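Local coordinates for sugar ABC transporter, sugar-binding protein (Streptococcus pneumoniae, PDB 2HEU), which probably captures raffinose-type sugars outside the cell and delivers them to the membrane-spanning part of an ABC importer, at residues N127-Y132 against M253-S258; W175-Y180 against L375-V380; Q203-K208 against F395-K400. One frame throughout, in Å; residues are numbered along the deposited sequence.

How the interactions relate
All three contacts lie in the same lobe of a two-lobed solute-binding protein, crystallised here without sugar. Interaction 1 pairs two strands of the antiparallel sheet; interaction 2, centred about 13 Å away, fits the start of helix 178-189 against helix 370-382. The two touch directly: Tyr129 OH lies 2.7 Å from Thr176 O, a probable hydrogen bond, and Pro255 CG packs on Leu177 CD2 at 3.5 Å. Interaction 3 lies nearer the surface, its centre about 19 Å from that of interaction 2 and about 28 Å from that of interaction 1. Consecutive helices 370-382 and 385-396 connect interactions 2 and 3. The sodium ion bound by Lys103 and Glu335 belongs to none of the three.

Interaction 1 of 3, residues N127-Y132 against M253-S258; sequences NAYGIY and MTPNGS
Tyr132 donates its hydroxyl to Gly257 O at 2.7 Å, on top of five main-chain bonds and one from Ala128 N to Ser258 OG; strands 129-134 and 253-257 run antiparallel. Strand 253-257 is an outer strand of a three-stranded antiparallel sheet with 129-134 at its centre. Gly130 and Asn256 form one hydrogen-bonded pair, Tyr132 and Thr254 the next; Gly130 N to Asn256 O is nearly straight, 175° at the hydrogen. At Ser258, OG, set between its own N and carbonyl carbon (chi1 52°), accepts from Ala128 N at 3.0 Å, while Ser258 N returns a bond to Ala128 O.

Thr254 O and Gly257 O both sit at the edge of the Tyr132 ring, in its plane. On the face of the sheet bearing Tyr129 and Ile131, the Tyr129 ring lies over the Asn256 peptide, whose O is 3.5 Å above the ring plane toward the rim. The Tyr129 hydroxyl bonds to Thr176 O, and Tyr180 and Leu183 of helix 178-189 pack on this ring. Farther along, Ile131 straddles two neighbours: CD1 meets Pro255 CB at 3.7 Å and CG2 meets Met253 CB at 3.8 Å.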
loop_
_atom_site.group_PDB
_atom_site.type_symbol
_atom_site.label_atom_id
_atom_site.label_comp_id
_atom_site.label_asym_id
_atom_site.label_seq_id
_atom_site.Cartn_x
_atom_site.Cartn_y
_atom_site.Cartn_z
ATOM N N ASN A 127 -1.481 -3.394 1.162
ATOM C CA ASN A 127 -0.158 -3.361 0.651
ATOM C C ASN A 127 0.864 -2.880 1.697
ATOM O O ASN A 127 0.501 -2.456 2.769
ATOM C CB ASN A 127 -0.096 -2.610 -0.698
ATOM C CG ASN A 127 -0.671 -1.245 -0.639
ATOM O OD1 ASN A 127 -0.465 -0.475 0.295
ATOM N ND2 ASN A 127 -1.438 -0.917 -1.621
ATOM N N ALA A 128 2.133 -3.005 1.322
ATOM C CA ALA A 128 3.268 -2.593 2.129
ATOM C C ALA A 128 4.347 -2.101 1.187
ATOM O O ALA A 128 4.217 -2.229 -0.049
ATOM C CB ALA A 128 3.726 -3.694 3.039
ATOM N N TYR A 129 5.425 -1.587 1.744
ATOM C CA TYR A 129 6.522 -1.046 0.945
ATOM C C TYR A 129 7.832 -1.298 1.602
ATOM O O TYR A 129 7.977 -1.232 2.836
ATOM C CB TYR A 129 6.302 0.475 0.780
ATOM C CG TYR A 129 7.260 1.133 -0.194
ATOM C CD1 TYR A 129 6.866 1.396 -1.495
ATOM C CD2 TYR A 129 8.541 1.475 0.172
ATOM C CE1 TYR A 129 7.758 1.996 -2.441
ATOM C CE2 TYR A 129 9.426 2.070 -0.686
ATOM C CZ TYR A 129 9.038 2.351 -2.011
ATOM O OH TYR A 129 9.913 2.984 -2.824
ATOM N N GLY A 130 8.847 -1.572 0.828
ATOM C CA GLY A 130 10.193 -1.734 1.383
ATOM C C GLY A 130 11.208 -1.969 0.268
ATOM O O GLY A 130 11.029 -1.512 -0.855
ATOM N N ILE A 131 12.278 -2.700 0.636
ATOM C CA ILE A 131 13.369 -2.898 -0.281
ATOM C C ILE A 131 13.423 -4.387 -0.647
ATOM O O ILE A 131 13.596 -5.247 0.216
ATOM C CB ILE A 131 14.757 -2.495 0.274
ATOM C CG1 ILE A 131 14.689 -1.078 0.907
ATOM C CG2 ILE A 131 15.789 -2.578 -0.769
ATOM C CD1 ILE A 131 14.343 0.037 -0.049
ATOM N N TYR A 132 13.235 -4.685 -1.948
ATOM C CA TYR A 132 13.535 -6.071 -2.458
ATOM C C TYR A 132 14.995 -6.233 -2.555
ATOM O O TYR A 132 15.730 -5.314 -2.959
ATOM C CB TYR A 132 12.907 -6.228 -3.869
ATOM C CG TYR A 132 11.403 -6.270 -3.835
ATOM C CD1 TYR A 132 10.755 -7.504 -3.723
ATOM C CD2 TYR A 132 10.633 -5.149 -3.865
ATOM C CE1 TYR A 132 9.370 -7.584 -3.694
ATOM C CE2 TYR A 132 9.264 -5.221 -3.819
ATOM C CZ TYR A 132 8.633 -6.465 -3.734
ATOM O OH TYR A 132 7.258 -6.577 -3.704
ATOM N N MET A 253 19.053 -4.701 -5.396
ATOM C CA MET A 253 17.922 -4.196 -4.641
ATOM C C MET A 253 17.051 -3.320 -5.496
ATOM O O MET A 253 17.508 -2.666 -6.450
ATOM C CB MET A 253 18.399 -3.323 -3.450
ATOM C CG MET A 253 19.150 -4.076 -2.381
ATOM S SD MET A 253 19.720 -3.030 -1.017
ATOM C CE MET A 253 21.082 -2.174 -1.855
ATOM N N THR A 254 15.779 -3.208 -5.118
ATOM C CA THR A 254 14.933 -2.140 -5.663
ATOM C C THR A 254 13.895 -1.767 -4.680
ATOM O O THR A 254 13.291 -2.652 -4.056
ATOM C CB THR A 254 14.340 -2.535 -7.063
ATOM O OG1 THR A 254 13.802 -1.369 -7.688
ATOM C CG2 THR A 254 13.315 -3.615 -7.034
ATOM N N PRO A 255 13.622 -0.473 -4.455
ATOM C CA PRO A 255 12.580 -0.045 -3.506
ATOM C C PRO A 255 11.252 -0.066 -4.183
ATOM O O PRO A 255 11.046 0.561 -5.232
ATOM C CB PRO A 255 13.023 1.408 -3.170
ATOM C CG PRO A 255 13.674 1.884 -4.469
ATOM C CD PRO A 255 14.382 0.687 -5.013
ATOM N N ASN A 256 10.292 -0.762 -3.597
ATOM C CA ASN A 256 8.947 -0.770 -4.247
ATOM C C ASN A 256 7.924 -1.388 -3.258
ATOM O O ASN A 256 8.262 -1.790 -2.124
ATOM C CB ASN A 256 9.001 -1.519 -5.589
ATOM C CG ASN A 256 8.170 -0.820 -6.646
ATOM O OD1 ASN A 256 8.757 -0.320 -7.685
ATOM N ND2 ASN A 256 6.925 -0.703 -6.465
ATOM N N GLY A 257 6.691 -1.410 -3.729
ATOM C CA GLY A 257 5.624 -1.962 -2.916
ATOM C C GLY A 257 5.543 -3.453 -3.026
ATOM O O GLY A 257 6.129 -4.108 -3.896
ATOM N N SER A 258 4.703 -4.023 -2.143
ATOM C CA SER A 258 4.411 -5.462 -2.136
ATOM C C SER A 258 3.812 -5.968 -3.420
ATOM O O SER A 258 3.898 -7.152 -3.713
ATOM C CB SER A 258 3.434 -5.728 -0.945
ATOM O OG SER A 258 2.308 -4.886 -0.955
#

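Interaction 2 of 3, residues W175-Y180 against L375-V380; sequences WTLNGY and LTMNYV
Leu177 pushes its CD1 methyl against the terminal methyl of Met377, and the two side chains cross at about a right angle. CD1 to Met377 CE is 3.5 Å, tighter than usual for two carbons, and Met377 SD follows at 3.8 Å from the same CD1. Met377 gets there by bending: its CG leaves anti to the backbone N, then the chain folds at chi2 (60°) and again at chi3 (77°), which swings CE back toward Leu177. The same CE also lies 3.9 Å from Thr176 OG1, a hydroxyl already bonded to Asp173 O.

Around this pair, Thr376 and Val380 of helix 370-382 complete the seat. Thr376 presents its methyl rather than its hydroxyl: CG2, anti to the backbone N, rests 3.7 Å from Leu177 CB, while OG1 is bonded to Phe372 O and Asn181 ND2. One turn on from Thr376, Val380 CG2 reaches Leu177 CD1 at 3.9 Å. Leu177 stands at the N-cap position of helix 178-189, where a short 3-10 segment passes into the helix; its side chain packs on the flank of helix 370-382. Its CD2 branch turns instead to Pro255 of strand 253-257, and Met221 of helix 212-222 packs on both Thr376 and Val380.

No hydrogen bond links the two segments. The contact is buried and rests on methyl and methylene groups meeting, so shape fit and the exclusion of water hold it, with the threonine hydroxyls satisfied by main-chain oxygens of their own neighbourhoods.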
loop_
_atom_site.group_PDB
_atom_site.type_symbol
_atom_site.label_atom_id
_atom_site.label_comp_id
_atom_site.label_asym_id
_atom_site.label_seq_id
_atom_site.Cartn_x
_atom_site.Cartn_y
_atom_site.Cartn_z
ATOM N N TRP A 175 6.544 7.660 -9.121
ATOM C CA TRP A 175 5.691 7.030 -8.098
ATOM C C TRP A 175 6.412 5.935 -7.371
ATOM O O TRP A 175 6.070 5.613 -6.219
ATOM C CB TRP A 175 4.406 6.496 -8.719
ATOM C CG TRP A 175 4.571 5.395 -9.709
ATOM C CD1 TRP A 175 4.592 5.473 -11.080
ATOM C CD2 TRP A 175 4.695 4.003 -9.417
ATOM N NE1 TRP A 175 4.696 4.208 -11.636
ATOM C CE2 TRP A 175 4.785 3.312 -10.618
ATOM C CE3 TRP A 175 4.747 3.253 -8.234
ATOM C CZ2 TRP A 175 4.895 1.861 -10.703
ATOM C CZ3 TRP A 175 4.897 1.880 -8.316
ATOM C CH2 TRP A 175 4.970 1.232 -9.544
ATOM N N THR A 176 7.372 5.257 -7.991
ATOM C CA THR A 176 8.049 4.171 -7.373
ATOM C C THR A 176 8.745 4.512 -6.042
ATOM O O THR A 176 8.973 3.608 -5.245
ATOM C CB THR A 176 9.078 3.469 -8.326
ATOM O OG1 THR A 176 10.094 4.410 -8.662
ATOM C CG2 THR A 176 8.417 2.883 -9.578
ATOM N N LEU A 177 9.106 5.776 -5.891
ATOM C CA LEU A 177 9.778 6.259 -4.670
ATOM C C LEU A 177 8.858 6.974 -3.675
ATOM O O LEU A 177 9.338 7.476 -2.671
ATOM C CB LEU A 177 10.979 7.153 -5.033
ATOM C CG LEU A 177 12.093 6.447 -5.772
ATOM C CD1 LEU A 177 13.243 7.416 -5.985
ATOM C CD2 LEU A 177 12.549 5.170 -5.064
ATOM N N ASN A 178 7.548 6.966 -3.952
ATOM C CA ASN A 178 6.627 7.586 -2.958
ATOM C C ASN A 178 6.816 6.912 -1.605
ATOM O O ASN A 178 6.997 7.603 -0.590
ATOM C CB ASN A 178 5.199 7.392 -3.507
ATOM C CG ASN A 178 4.185 8.072 -2.671
ATOM O OD1 ASN A 178 3.001 7.482 -2.618
ATOM N ND2 ASN A 178 4.395 9.203 -2.176
ATOM N N GLY A 179 6.765 5.569 -1.536
ATOM C CA GLY A 179 6.927 4.939 -0.266
ATOM C C GLY A 179 8.258 5.184 0.380
ATOM O O GLY A 179 8.380 5.302 1.598
ATOM N N TYR A 180 9.331 5.289 -0.423
ATOM C CA TYR A 180 10.679 5.492 0.087
ATOM C C TYR A 180 10.741 6.820 0.859
ATOM O O TYR A 180 11.225 6.867 1.987
ATOM C CB TYR A 180 11.678 5.437 -1.042
ATOM C CG TYR A 180 13.110 5.456 -0.573
ATOM C CD1 TYR A 180 13.848 4.310 -0.404
ATOM C CD2 TYR A 180 13.747 6.649 -0.267
ATOM C CE1 TYR A 180 15.142 4.334 0.080
ATOM C CE2 TYR A 180 15.032 6.708 0.218
ATOM C CZ TYR A 180 15.729 5.552 0.392
ATOM O OH TYR A 180 17.009 5.522 0.889
ATOM N N LEU A 375 8.797 15.535 -6.768
ATOM C CA LEU A 375 9.883 16.201 -6.051
ATOM C C LEU A 375 10.872 15.177 -5.503
ATOM O O LEU A 375 12.081 15.457 -5.404
ATOM C CB LEU A 375 9.356 17.127 -4.975
ATOM C CG LEU A 375 8.648 16.535 -3.750
ATOM C CD1 LEU A 375 9.620 16.090 -2.657
ATOM C CD2 LEU A 375 7.605 17.495 -3.175
ATOM N N THR A 376 10.403 13.981 -5.166
ATOM C CA THR A 376 11.249 12.943 -4.653
ATOM C C THR A 376 12.232 12.475 -5.722
ATOM O O THR A 376 13.461 12.440 -5.524
ATOM C CB THR A 376 10.413 11.759 -4.152
ATOM O OG1 THR A 376 9.568 12.215 -3.059
ATOM C CG2 THR A 376 11.290 10.613 -3.665
ATOM N N MET A 377 11.694 12.118 -6.905
ATOM C CA MET A 377 12.558 11.604 -7.973
ATOM C C MET A 377 13.448 12.733 -8.488
ATOM O O MET A 377 14.607 12.484 -8.862
ATOM C CB MET A 377 11.718 11.003 -9.080
ATOM C CG MET A 377 12.553 10.254 -10.135
ATOM S SD MET A 377 13.519 8.883 -9.492
ATOM C CE MET A 377 12.246 7.649 -9.295
ATOM N N ASN A 378 12.941 13.957 -8.548
ATOM C CA ASN A 378 13.787 15.069 -9.053
ATOM C C ASN A 378 14.946 15.294 -8.135
ATOM O O ASN A 378 16.017 15.696 -8.608
ATOM C CB ASN A 378 12.963 16.354 -9.185
ATOM C CG ASN A 378 12.077 16.378 -10.385
ATOM O OD1 ASN A 378 12.054 15.430 -11.161
ATOM N ND2 ASN A 378 11.220 17.378 -10.540
ATOM N N TYR A 379 14.818 15.051 -6.841
ATOM C CA TYR A 379 15.969 15.121 -5.951
ATOM C C TYR A 379 16.973 14.026 -6.264
ATOM O O TYR A 379 18.185 14.258 -6.303
ATOM C CB TYR A 379 15.548 15.084 -4.461
ATOM C CG TYR A 379 16.755 15.196 -3.563
ATOM C CD1 TYR A 379 17.400 16.418 -3.423
ATOM C CD2 TYR A 379 17.290 14.116 -2.935
ATOM C CE1 TYR A 379 18.573 16.540 -2.706
ATOM C CE2 TYR A 379 18.451 14.190 -2.177
ATOM C CZ TYR A 379 19.111 15.434 -2.085
ATOM O OH TYR A 379 20.277 15.567 -1.409
ATOM N N VAL A 380 16.512 12.800 -6.475
ATOM C CA VAL A 380 17.453 11.724 -6.870
ATOM C C VAL A 380 18.192 12.148 -8.150
ATOM O O VAL A 380 19.400 11.936 -8.240
ATOM C CB VAL A 380 16.749 10.398 -6.977
ATOM C CG1 VAL A 380 17.757 9.292 -7.393
ATOM C CG2 VAL A 380 16.067 10.023 -5.674
#

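Interaction 3 of 3, residues Q203-K208 against F395-K400; sequences QPNAIK and FFNPMK
Asn397 and Lys400 grip the turn at 203-206 from residues 397-400, where the chain follows on from helix 385-396, each through one hydrogen bond to the main chain. Asn397 OD1 accepts from Asn205 N at 2.9 Å, with 151° at the hydrogen, and the same oxygen lies 3.3 Å from Pro204 CA. Lys400, its chain extended beyond CG, runs past Pro204, with CD 3.7 Å from Pro204 N, and delivers NZ to Gln203 O at 3.0 Å. That ammonium comes from above the carbonyl plane, while Ala206 N, closing the turn, reaches the same oxygen from the opposite face. Ser202 OG and Leu199 O also bond to NZ, giving it three oxygen partners.

Next to this polar grip is the buried side, where Ile207 CD1 approaches Phe396 CD2 at 4.1 Å. Leu199 packs on both residues, and Trp366 meets the Phe396 ring edge to face. The outer side is looser: Gln203, Pro204 and Asn205 are exposed, and Pro204 CG keeps only a light contact with Lys400 CB at 4.0 Å.

Gln203 to Ala206 form a type II beta turn, with Asn205 at the third position in a left-handed backbone conformation (phi 62°). The arrangement pins this surface turn, in the loop between helices 192-199 and 212-222, against the C-terminal part of the chain beyond Phe396.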
loop_
_atom_site.group_PDB
_atom_site.type_symbol
_atom_site.label_atom_id
_atom_site.label_comp_id
_atom_site.label_asym_id
_atom_site.label_seq_id
_atom_site.Cartn_x
_atom_site.Cartn_y
_atom_site.Cartn_z
ATOM N N GLN A 203 2.743 25.111 9.510
ATOM C CA GLN A 203 2.373 26.329 8.893
ATOM C C GLN A 203 2.794 26.379 7.447
ATOM O O GLN A 203 3.730 25.702 7.039
ATOM C CB GLN A 203 2.999 27.521 9.651
ATOM C CG GLN A 203 2.397 27.718 11.027
ATOM C CD GLN A 203 1.078 28.308 10.854
ATOM O OE1 GLN A 203 0.911 29.500 10.565
ATOM N NE2 GLN A 203 0.158 27.500 10.885
ATOM N N PRO A 204 2.179 27.225 6.642
ATOM C CA PRO A 204 2.702 27.513 5.282
ATOM C C PRO A 204 4.177 27.882 5.403
ATOM O O PRO A 204 4.576 28.670 6.267
ATOM C CB PRO A 204 1.816 28.622 4.780
ATOM C CG PRO A 204 0.512 28.449 5.525
ATOM C CD PRO A 204 0.981 28.059 6.901
ATOM N N ASN A 205 4.962 27.369 4.443
ATOM C CA ASN A 205 6.359 27.705 4.315
ATOM C C ASN A 205 7.184 27.294 5.542
ATOM O O ASN A 205 8.319 27.743 5.653
ATOM C CB ASN A 205 6.597 29.155 3.960
ATOM C CG ASN A 205 5.986 29.446 2.592
ATOM O OD1 ASN A 205 5.196 30.463 2.411
ATOM N ND2 ASN A 205 6.272 28.615 1.650
ATOM N N ALA A 206 6.700 26.370 6.385
ATOM C CA ALA A 206 7.436 26.012 7.569
ATOM C C ALA A 206 8.470 24.927 7.346
ATOM O O ALA A 206 9.253 24.667 8.251
ATOM C CB ALA A 206 6.532 25.567 8.706
ATOM N N ILE A 207 8.519 24.330 6.210
ATOM C CA ILE A 207 9.526 23.306 5.950
ATOM C C ILE A 207 10.801 24.029 5.539
ATOM O O ILE A 207 10.777 24.771 4.546
ATOM C CB ILE A 207 9.055 22.307 4.857
ATOM C CG1 ILE A 207 7.729 21.635 5.290
ATOM C CG2 ILE A 207 10.143 21.308 4.473
ATOM C CD1 ILE A 207 6.973 20.979 4.154
ATOM N N LYS A 208 11.884 23.877 6.288
ATOM C CA LYS A 208 13.138 24.584 6.016
ATOM C C LYS A 208 14.281 23.628 5.923
ATOM O O LYS A 208 14.377 22.631 6.626
ATOM C CB LYS A 208 13.407 25.592 7.123
ATOM C CG LYS A 208 12.483 26.779 7.041
ATOM C CD LYS A 208 12.514 27.646 8.285
ATOM C CE LYS A 208 13.755 28.121 8.726
ATOM N NZ LYS A 208 13.526 29.086 9.822
ATOM N N PHE A 395 4.096 22.237 -2.735
ATOM C CA PHE A 395 3.089 21.157 -2.750
ATOM C C PHE A 395 2.162 21.215 -1.562
ATOM O O PHE A 395 0.958 21.044 -1.712
ATOM C CB PHE A 395 3.863 19.817 -2.782
ATOM C CG PHE A 395 2.991 18.603 -2.669
ATOM C CD1 PHE A 395 2.008 18.346 -3.599
ATOM C CD2 PHE A 395 3.160 17.714 -1.615
ATOM C CE1 PHE A 395 1.221 17.192 -3.497
ATOM C CE2 PHE A 395 2.378 16.592 -1.520
ATOM C CZ PHE A 395 1.430 16.314 -2.438
ATOM N N PHE A 396 2.701 21.459 -0.348
ATOM C CA PHE A 396 1.868 21.429 0.842
ATOM C C PHE A 396 1.190 22.739 1.105
ATOM O O PHE A 396 0.087 22.739 1.732
ATOM C CB PHE A 396 2.666 20.946 2.075
ATOM C CG PHE A 396 2.983 19.470 2.022
ATOM C CD1 PHE A 396 1.936 18.538 2.122
ATOM C CD2 PHE A 396 4.267 19.001 1.842
ATOM C CE1 PHE A 396 2.173 17.192 2.040
ATOM C CE2 PHE A 396 4.530 17.643 1.762
ATOM C CZ PHE A 396 3.459 16.751 1.851
ATOM N N ASN A 397 1.728 23.878 0.690
ATOM C CA ASN A 397 1.086 25.168 0.993
ATOM C C ASN A 397 -0.374 25.194 0.600
ATOM O O ASN A 397 -1.182 25.719 1.405
ATOM C CB ASN A 397 1.859 26.325 0.345
ATOM C CG ASN A 397 3.127 26.682 1.105
ATOM O OD1 ASN A 397 3.333 26.331 2.277
ATOM N ND2 ASN A 397 3.930 27.479 0.444
ATOM N N PRO A 398 -0.796 24.763 -0.579
ATOM C CA PRO A 398 -2.227 24.882 -0.936
ATOM C C PRO A 398 -3.122 24.090 0.009
ATOM O O PRO A 398 -4.317 24.400 0.148
ATOM C CB PRO A 398 -2.298 24.404 -2.364
ATOM C CG PRO A 398 -0.910 24.631 -2.885
ATOM C CD PRO A 398 0.006 24.287 -1.719
ATOM N N MET A 399 -2.609 23.029 0.618
ATOM C CA MET A 399 -3.389 22.178 1.515
ATOM C C MET A 399 -3.628 22.892 2.816
ATOM O O MET A 399 -4.523 22.459 3.594
ATOM C CB MET A 399 -2.728 20.870 1.750
ATOM C CG MET A 399 -2.300 20.144 0.440
ATOM S SD MET A 399 -1.778 18.484 0.795
ATOM C CE MET A 399 -0.872 18.108 -0.737
ATOM N N LYS A 400 -2.850 23.941 3.110
ATOM C CA LYS A 400 -2.793 24.652 4.350
ATOM C C LYS A 400 -3.591 26.037 4.244
ATOM O O LYS A 400 -3.753 26.647 5.277
ATOM C CB LYS A 400 -1.342 24.949 4.736
ATOM C CG LYS A 400 -0.503 23.666 4.936
ATOM C CD LYS A 400 0.943 23.986 5.227
ATOM C CE LYS A 400 1.739 22.740 5.539
ATOM N NZ LYS A 400 3.154 23.040 5.771
#